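Long-range contact in RegF protein (Neisseria gonorrhoeae, PDB 4HOJ), which binds glutathione and calcium ions, and is a glutathione S-transferase superfamily member also named stringent starvation protein A: residues R17-V21 against F149-A155. Residues are numbered along the deposited sequence; the frame is centred on the assembly and turned at random.
Sequences RCRFV and FSMIDVA
Val154 wedges its CG1 against helix 13-25, 3.5 Å from Val21 CG2, closer than carbons usually pack, and also 3.5 Å from the carbonyl Arg17 O. With CG1 anti to the backbone N (chi1 168°), its other methyl, CG2, lies over one face of the Phe20 ring, near the rim; branching at CB lets one valine fill both places. Unbranched Met151 can bend at chi2 and chi3, bringing SD within 3.5 Å of Val21 CG2. The side nearer solvent is at partly exposed Phe149, which buries less here: its flat ring meets buried Phe20 obliquely, planes at 52°, with Phe20 CZ at its edge, 3.6 Å from Phe149 CZ. Elsewhere, extended Arg17 passes Ala155, whose small CB lies over a guanidinium face. Arg17 NE donates to Ala155 O (2.9 Å), in the carbonyl plane on a lone pair; Arg17 NH2 adds a weak bond to that oxygen. The arginine is long enough also to reach Glu100, by a salt bridge, and Ser65, both in the glutathione pocket. This buried contact joins the thioredoxin-like domain to the helical domain: helix 13-25 runs between strand 5-8 and helix 151-161, with helix 65-75 beside it and helix 86-102 against Ala155.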
loop_
_atom_site.group_PDB
_atom_site.type_symbol
_atom_site.label_atom_id
_atom_site.label_comp_id
_atom_site.label_asym_id
_atom_site.label_seq_id
_atom_site.Cartn_x
_atom_site.Cartn_y
_atom_site.Cartn_z
ATOM N N ARG A 17 16.069 0.314 0.544
ATOM C CA ARG A 17 15.215 0.494 1.727
ATOM C C ARG A 17 15.317 -0.738 2.602
ATOM O O ARG A 17 15.434 -0.632 3.839
ATOM C CB ARG A 17 13.713 0.638 1.361
ATOM C CG ARG A 17 13.340 1.812 0.543
ATOM C CD ARG A 17 11.855 1.686 0.177
ATOM N NE ARG A 17 11.297 2.953 -0.308
ATOM C CZ ARG A 17 10.086 3.018 -0.871
ATOM N NH1 ARG A 17 9.399 1.904 -1.202
ATOM N NH2 ARG A 17 9.635 4.222 -1.164
ATOM N N CYS A 18 15.243 -1.925 1.981
ATOM C CA CYS A 18 15.234 -3.175 2.759
ATOM C C CYS A 18 16.596 -3.442 3.383
ATOM O O CYS A 18 16.679 -3.860 4.543
ATOM C CB CYS A 18 14.825 -4.336 1.862
ATOM S SG CYS A 18 13.188 -4.139 1.116
ATOM N N ARG A 19 17.693 -3.149 2.686
ATOM C CA ARG A 19 19.028 -3.257 3.259
ATOM C C ARG A 19 19.160 -2.348 4.465
ATOM O O ARG A 19 19.707 -2.761 5.493
ATOM C CB ARG A 19 20.098 -2.993 2.168
ATOM C CG ARG A 19 20.211 -4.158 1.176
ATOM C CD ARG A 19 21.304 -3.857 0.150
ATOM N NE ARG A 19 20.812 -3.234 -1.079
ATOM C CZ ARG A 19 21.052 -1.977 -1.476
ATOM N NH1 ARG A 19 20.739 -1.604 -2.740
ATOM N NH2 ARG A 19 21.643 -1.119 -0.685
ATOM N N PHE A 20 18.616 -1.134 4.358
ATOM C CA PHE A 20 18.682 -0.200 5.478
ATOM C C PHE A 20 17.961 -0.788 6.717
ATOM O O PHE A 20 18.512 -0.806 7.823
ATOM C CB PHE A 20 18.100 1.113 4.980
ATOM C CG PHE A 20 18.261 2.294 5.919
ATOM C CD1 PHE A 20 19.018 2.261 7.080
ATOM C CD2 PHE A 20 17.597 3.482 5.571
ATOM C CE1 PHE A 20 19.127 3.423 7.885
ATOM C CE2 PHE A 20 17.691 4.626 6.339
ATOM C CZ PHE A 20 18.448 4.601 7.528
ATOM N N VAL A 21 16.734 -1.307 6.534
ATOM C CA VAL A 21 16.034 -1.918 7.650
ATOM C C VAL A 21 16.814 -3.074 8.225
ATOM O O VAL A 21 16.907 -3.198 9.450
ATOM C CB VAL A 21 14.587 -2.377 7.269
ATOM C CG1 VAL A 21 13.938 -3.144 8.450
ATOM C CG2 VAL A 21 13.714 -1.206 6.914
ATOM N N PHE A 149 13.196 8.493 14.839
ATOM C CA PHE A 149 13.477 7.819 13.564
ATOM C C PHE A 149 12.490 6.703 13.350
ATOM O O PHE A 149 12.187 5.957 14.271
ATOM C CB PHE A 149 14.887 7.236 13.656
ATOM C CG PHE A 149 15.298 6.432 12.442
ATOM C CD1 PHE A 149 15.634 7.069 11.272
ATOM C CD2 PHE A 149 15.345 5.029 12.485
ATOM C CE1 PHE A 149 16.047 6.316 10.159
ATOM C CE2 PHE A 149 15.758 4.275 11.388
ATOM C CZ PHE A 149 16.091 4.917 10.215
ATOM N N SER A 150 12.017 6.539 12.113
ATOM C CA SER A 150 11.017 5.507 11.829
ATOM C C SER A 150 11.158 4.923 10.458
ATOM O O SER A 150 11.985 5.380 9.645
ATOM C CB SER A 150 9.548 6.005 11.938
ATOM O OG SER A 150 9.252 6.871 10.856
ATOM N N MET A 151 10.312 3.929 10.196
ATOM C CA MET A 151 10.283 3.272 8.877
ATOM C C MET A 151 9.952 4.265 7.767
ATOM O O MET A 151 10.285 4.075 6.605
ATOM C CB MET A 151 9.177 2.222 8.912
ATOM C CG MET A 151 9.225 1.436 7.654
ATOM S SD MET A 151 10.659 0.379 7.765
ATOM C CE MET A 151 9.971 -0.928 8.778
ATOM N N ILE A 152 9.282 5.347 8.126
ATOM C CA ILE A 152 8.982 6.355 7.136
ATOM C C ILE A 152 10.251 7.051 6.611
ATOM O O ILE A 152 10.433 7.309 5.415
ATOM C CB ILE A 152 7.857 7.337 7.613
ATOM C CG1 ILE A 152 6.700 6.637 8.368
ATOM C CG2 ILE A 152 7.340 8.108 6.403
ATOM C CD1 ILE A 152 6.164 5.343 7.903
ATOM N N ASP A 153 11.168 7.319 7.531
ATOM C CA ASP A 153 12.500 7.798 7.150
ATOM C C ASP A 153 13.265 6.784 6.294
ATOM O O ASP A 153 13.898 7.112 5.290
ATOM C CB ASP A 153 13.317 8.107 8.402
ATOM C CG ASP A 153 12.603 9.109 9.316
ATOM O OD1 ASP A 153 12.487 10.290 8.914
ATOM O OD2 ASP A 153 12.181 8.724 10.404
ATOM N N VAL A 154 13.138 5.530 6.657
ATOM C CA VAL A 154 13.779 4.474 5.896
ATOM C C VAL A 154 13.294 4.479 4.462
ATOM O O VAL A 154 14.108 4.378 3.514
ATOM C CB VAL A 154 13.495 3.100 6.510
ATOM C CG1 VAL A 154 13.905 1.961 5.557
ATOM C CG2 VAL A 154 14.208 2.973 7.856
ATOM N N ALA A 155 11.975 4.589 4.268
ATOM C CA ALA A 155 11.408 4.467 2.907
ATOM C C ALA A 155 11.890 5.639 2.000
ATOM O O ALA A 155 12.104 5.448 0.812
ATOM C CB ALA A 155 9.895 4.424 3.022
#